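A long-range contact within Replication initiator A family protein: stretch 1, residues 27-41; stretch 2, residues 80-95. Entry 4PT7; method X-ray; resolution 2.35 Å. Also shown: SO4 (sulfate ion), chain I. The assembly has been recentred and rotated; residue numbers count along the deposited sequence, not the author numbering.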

# COMPACT_ATOMS: atom_id res chain seq x y z
N GLU B 27 25.57 2.19 -7.70
CA GLU B 27 25.39 1.00 -6.90
C GLU B 27 25.20 1.42 -5.45
O GLU B 27 24.85 0.60 -4.59
CB GLU B 27 26.60 0.08 -7.03
CG GLU B 27 26.34 -1.17 -7.87
CD GLU B 27 25.87 -0.85 -9.28
OE1 GLU B 27 24.74 -0.33 -9.44
OE2 GLU B 27 26.63 -1.12 -10.23
N ASN B 28 25.41 2.70 -5.18
CA ASN B 28 25.24 3.23 -3.84
C ASN B 28 23.77 3.33 -3.50
O ASN B 28 23.41 3.60 -2.35
CB ASN B 28 25.89 4.60 -3.72
CG ASN B 28 27.39 4.53 -3.88
OD1 ASN B 28 28.09 3.98 -3.03
ND2 ASN B 28 27.89 5.08 -4.98
N TYR B 29 22.92 3.12 -4.50
CA TYR B 29 21.47 3.20 -4.31
C TYR B 29 20.78 1.92 -4.75
O TYR B 29 19.58 1.92 -5.06
CB TYR B 29 20.89 4.38 -5.09
CG TYR B 29 21.44 5.70 -4.63
CD1 TYR B 29 22.16 6.51 -5.50
CD2 TYR B 29 21.23 6.15 -3.33
CE1 TYR B 29 22.67 7.73 -5.09
CE2 TYR B 29 21.75 7.37 -2.91
CZ TYR B 29 22.46 8.16 -3.80
OH TYR B 29 22.97 9.38 -3.41
N LYS B 30 21.54 0.83 -4.79
CA LYS B 30 20.99 -0.45 -5.20
C LYS B 30 20.01 -0.99 -4.16
O LYS B 30 19.21 -1.87 -4.47
CB LYS B 30 22.13 -1.45 -5.44
CG LYS B 30 22.92 -1.82 -4.19
CD LYS B 30 24.08 -2.76 -4.51
CE LYS B 30 24.73 -3.32 -3.24
NZ LYS B 30 25.28 -2.27 -2.32
N ASN B 31 20.07 -0.47 -2.94
CA ASN B 31 19.17 -0.91 -1.87
C ASN B 31 17.80 -0.24 -1.92
O ASN B 31 16.86 -0.66 -1.24
CB ASN B 31 19.81 -0.64 -0.50
CG ASN B 31 21.03 -1.53 -0.25
OD1 ASN B 31 22.00 -1.05 0.37
ND2 ASN B 31 21.00 -2.71 -0.69
N LEU B 32 17.67 0.81 -2.73
CA LEU B 32 16.40 1.52 -2.84
C LEU B 32 15.39 0.68 -3.62
O LEU B 32 15.71 0.06 -4.63
CB LEU B 32 16.57 2.87 -3.55
CG LEU B 32 17.39 3.98 -2.87
CD1 LEU B 32 17.28 5.25 -3.72
CD2 LEU B 32 16.86 4.25 -1.46
N THR B 33 14.16 0.67 -3.13
CA THR B 33 13.08 -0.05 -3.78
C THR B 33 12.39 0.96 -4.70
O THR B 33 12.61 2.16 -4.59
CB THR B 33 12.06 -0.56 -2.76
OG1 THR B 33 11.42 0.57 -2.13
CG2 THR B 33 12.75 -1.39 -1.68
N ASN B 34 11.54 0.47 -5.60
CA ASN B 34 10.85 1.39 -6.49
C ASN B 34 9.99 2.36 -5.68
O ASN B 34 9.88 3.53 -6.06
CB ASN B 34 9.98 0.62 -7.49
CG ASN B 34 10.80 -0.14 -8.52
OD1 ASN B 34 11.90 0.27 -8.88
ND2 ASN B 34 10.25 -1.23 -9.03
N ASP B 35 9.40 1.89 -4.59
CA ASP B 35 8.57 2.78 -3.78
C ASP B 35 9.36 3.93 -3.18
O ASP B 35 8.84 5.04 -3.03
CB ASP B 35 7.84 1.99 -2.68
CG ASP B 35 6.60 1.28 -3.20
OD1 ASP B 35 5.85 1.90 -3.99
OD2 ASP B 35 6.37 0.12 -2.81
N MET B 36 10.61 3.66 -2.83
CA MET B 36 11.50 4.66 -2.26
C MET B 36 11.90 5.68 -3.32
O MET B 36 11.96 6.89 -3.05
CB MET B 36 12.77 3.99 -1.73
CG MET B 36 12.62 3.28 -0.38
SD MET B 36 14.01 2.19 -0.00
CE MET B 36 13.18 0.89 0.93
N LYS B 37 12.22 5.20 -4.52
CA LYS B 37 12.62 6.10 -5.60
C LYS B 37 11.45 7.01 -5.97
O LYS B 37 11.62 8.21 -6.16
CB LYS B 37 13.07 5.29 -6.82
CG LYS B 37 14.36 4.52 -6.58
CD LYS B 37 14.72 3.62 -7.75
CE LYS B 37 15.87 2.70 -7.37
NZ LYS B 37 16.22 1.75 -8.45
N ILE B 38 10.26 6.44 -6.07
CA ILE B 38 9.08 7.21 -6.40
C ILE B 38 8.74 8.20 -5.27
O ILE B 38 8.54 9.39 -5.53
CB ILE B 38 7.90 6.26 -6.72
CG1 ILE B 38 8.16 5.58 -8.06
CG2 ILE B 38 6.58 7.02 -6.73
CD1 ILE B 38 7.20 4.47 -8.42
N ALA B 39 8.71 7.70 -4.04
CA ALA B 39 8.42 8.56 -2.89
C ALA B 39 9.39 9.75 -2.89
O ALA B 39 8.98 10.88 -2.64
CB ALA B 39 8.56 7.77 -1.59
N TYR B 40 10.66 9.48 -3.15
CA TYR B 40 11.67 10.53 -3.16
C TYR B 40 11.26 11.60 -4.18
O TYR B 40 11.29 12.79 -3.89
CB TYR B 40 13.04 9.96 -3.54
CG TYR B 40 14.13 11.01 -3.63
CD1 TYR B 40 14.94 11.31 -2.53
CD2 TYR B 40 14.33 11.74 -4.81
CE1 TYR B 40 15.92 12.32 -2.61
CE2 TYR B 40 15.30 12.73 -4.90
CZ TYR B 40 16.08 13.02 -3.79
OH TYR B 40 17.00 14.03 -3.87
N ALA B 41 10.85 11.15 -5.36
CA ALA B 41 10.46 12.07 -6.42
C ALA B 41 9.23 12.89 -6.05
O ALA B 41 9.12 14.06 -6.40
CB ALA B 41 10.23 11.31 -7.72
N GLU B 80 3.00 1.20 7.63
CA GLU B 80 4.13 0.30 7.45
C GLU B 80 5.04 0.77 6.33
O GLU B 80 6.26 0.79 6.47
CB GLU B 80 3.65 -1.12 7.11
CG GLU B 80 3.09 -1.93 8.26
CD GLU B 80 1.59 -1.82 8.40
OE1 GLU B 80 0.99 -2.74 9.01
OE2 GLU B 80 1.00 -0.83 7.91
N LYS B 81 4.44 1.12 5.20
CA LYS B 81 5.18 1.57 4.04
C LYS B 81 5.94 2.85 4.36
O LYS B 81 7.12 2.99 4.02
CB LYS B 81 4.23 1.83 2.86
CG LYS B 81 4.93 1.79 1.50
CD LYS B 81 5.17 0.36 1.08
CE LYS B 81 6.34 0.26 0.15
NZ LYS B 81 6.58 -1.15 -0.25
N LEU B 82 5.27 3.79 5.02
CA LEU B 82 5.88 5.06 5.38
C LEU B 82 7.18 4.83 6.15
O LEU B 82 8.22 5.41 5.83
CB LEU B 82 4.93 5.90 6.24
CG LEU B 82 4.88 7.42 6.04
CD1 LEU B 82 4.45 8.06 7.34
CD2 LEU B 82 6.22 7.98 5.60
N THR B 83 7.10 3.98 7.16
CA THR B 83 8.23 3.66 8.01
C THR B 83 9.37 3.07 7.18
O THR B 83 10.52 3.47 7.32
CB THR B 83 7.80 2.67 9.12
OG1 THR B 83 6.73 3.26 9.88
CG2 THR B 83 8.95 2.35 10.06
N LYS B 84 9.05 2.12 6.31
CA LYS B 84 10.07 1.51 5.48
C LYS B 84 10.68 2.52 4.49
O LYS B 84 11.89 2.51 4.27
CB LYS B 84 9.49 0.29 4.75
CG LYS B 84 10.45 -0.31 3.71
CD LYS B 84 10.18 -1.79 3.40
CE LYS B 84 8.75 -2.06 2.91
NZ LYS B 84 7.75 -2.05 4.02
N ILE B 85 9.86 3.39 3.91
CA ILE B 85 10.36 4.37 2.96
C ILE B 85 11.33 5.34 3.64
O ILE B 85 12.46 5.53 3.18
CB ILE B 85 9.19 5.12 2.28
CG1 ILE B 85 8.50 4.16 1.31
CG2 ILE B 85 9.69 6.36 1.54
CD1 ILE B 85 7.24 4.70 0.68
N LYS B 86 10.88 5.92 4.75
CA LYS B 86 11.71 6.85 5.52
C LYS B 86 13.03 6.20 5.92
O LYS B 86 14.09 6.82 5.83
CB LYS B 86 10.96 7.32 6.77
CG LYS B 86 9.72 8.15 6.46
CD LYS B 86 8.82 8.34 7.70
CE LYS B 86 9.48 9.15 8.78
NZ LYS B 86 8.57 9.27 9.96
N LYS B 87 12.95 4.95 6.36
CA LYS B 87 14.14 4.23 6.79
C LYS B 87 15.10 4.03 5.62
O LYS B 87 16.30 4.23 5.75
CB LYS B 87 13.75 2.87 7.38
CG LYS B 87 14.85 2.18 8.20
CD LYS B 87 15.09 2.92 9.52
CE LYS B 87 15.93 2.09 10.51
NZ LYS B 87 17.31 1.78 10.03
N GLY B 88 14.55 3.63 4.48
CA GLY B 88 15.36 3.40 3.30
C GLY B 88 16.01 4.69 2.79
O GLY B 88 17.19 4.69 2.47
N LEU B 89 15.26 5.78 2.72
CA LEU B 89 15.85 7.03 2.25
C LEU B 89 16.90 7.52 3.24
O LEU B 89 17.95 8.03 2.84
CB LEU B 89 14.77 8.11 2.05
CG LEU B 89 13.71 7.76 0.99
CD1 LEU B 89 12.77 8.94 0.78
CD2 LEU B 89 14.41 7.40 -0.31
N GLU B 90 16.62 7.32 4.52
CA GLU B 90 17.54 7.74 5.57
C GLU B 90 18.85 6.95 5.54
O GLU B 90 19.93 7.53 5.72
CB GLU B 90 16.88 7.59 6.94
CG GLU B 90 17.48 8.48 8.02
CD GLU B 90 16.74 8.41 9.35
OE1 GLU B 90 15.49 8.51 9.35
OE2 GLU B 90 17.42 8.27 10.39
N ASN B 91 18.78 5.65 5.29
CA ASN B 91 19.99 4.83 5.25
C ASN B 91 20.92 5.21 4.10
O ASN B 91 22.11 4.93 4.15
CB ASN B 91 19.65 3.34 5.14
CG ASN B 91 19.09 2.77 6.44
OD1 ASN B 91 19.47 3.19 7.54
ND2 ASN B 91 18.19 1.80 6.31
N ASP B 92 20.37 5.83 3.06
CA ASP B 92 21.18 6.21 1.91
C ASP B 92 21.48 7.71 1.89
O ASP B 92 21.89 8.27 0.88
CB ASP B 92 20.48 5.77 0.62
CG ASP B 92 20.80 4.33 0.26
OD1 ASP B 92 20.04 3.69 -0.50
OD2 ASP B 92 21.84 3.83 0.73
N GLY B 93 21.29 8.35 3.04
CA GLY B 93 21.57 9.77 3.16
C GLY B 93 20.69 10.66 2.30
O GLY B 93 21.04 11.81 2.06
N LEU B 94 19.55 10.15 1.85
CA LEU B 94 18.65 10.95 1.02
C LEU B 94 17.60 11.66 1.85
O LEU B 94 16.84 12.50 1.33
CB LEU B 94 17.96 10.06 -0.03
CG LEU B 94 18.93 9.37 -0.99
CD1 LEU B 94 18.18 8.39 -1.89
CD2 LEU B 94 19.63 10.45 -1.82
N LEU B 95 17.56 11.36 3.14
CA LEU B 95 16.57 11.96 4.03
C LEU B 95 17.11 12.11 5.44
O LEU B 95 17.72 11.18 5.98
CB LEU B 95 15.32 11.08 4.08
CG LEU B 95 14.15 11.56 4.93
CD1 LEU B 95 13.55 12.80 4.30
CD2 LEU B 95 13.09 10.47 5.04
S SO4 I . 4.77 -4.02 0.43
O1 SO4 I . 5.03 -3.81 -1.01
O2 SO4 I . 5.94 -3.58 1.21
O3 SO4 I . 4.53 -5.46 0.68
O4 SO4 I . 3.58 -3.24 0.82
O HOH W 1 21.87 1.47 -1.67
O HOH W 2 9.45 -0.05 0.13

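How does Met-36 fit against the second helix? The two helices cross at 82°, and the Met-36 side chain enters a hole formed by Lys-84, Ile-85, Gly-88 and Leu-89. Glycine makes the room: Met-36 SD lies 3.8 Å from Gly-88 CA, and an ideal CB there would sit only 2.3 Å from the sulfur, a clash. The same sulfur accepts a weak hydrogen bond from Thr-33 N, with 3.5 Å between Thr-33 N and Met-36 SD.

What does Leu-94 do beyond the end of the helix? Its side chain points toward the first stretch and meets three apolar partners. Leu-94 CD1 is 3.7 Å from Leu-32 CD1 and 3.9 Å from Tyr-29 CE2, while Leu-94 CB lies 4.0 Å from Tyr-40 CE1, so a single leucine links the turn to the helix that follows it.

Why does Asp-92 cover so much surface without a direct hydrogen bond across? Its carboxylate packs beside Leu-32, with Asp-92 OD1 3.4 Å from Leu-32 CD2, and water supplies the polar link. Water 1 accepts from Asn-31 N, with 2.9 Å between Asn-31 N and the water O, and is placed to donate to Asp-92 OD1, with 3.1 Å between Asp-92 OD1 and the water O.

Where is the direct polar contact? Lys-81 NZ and Asp-35 OD2, 2.9 Å apart, form a salt bridge whose hydrogen bond is weak; Lys-81 NZ also donates to sulfate O2 at 2.9 Å.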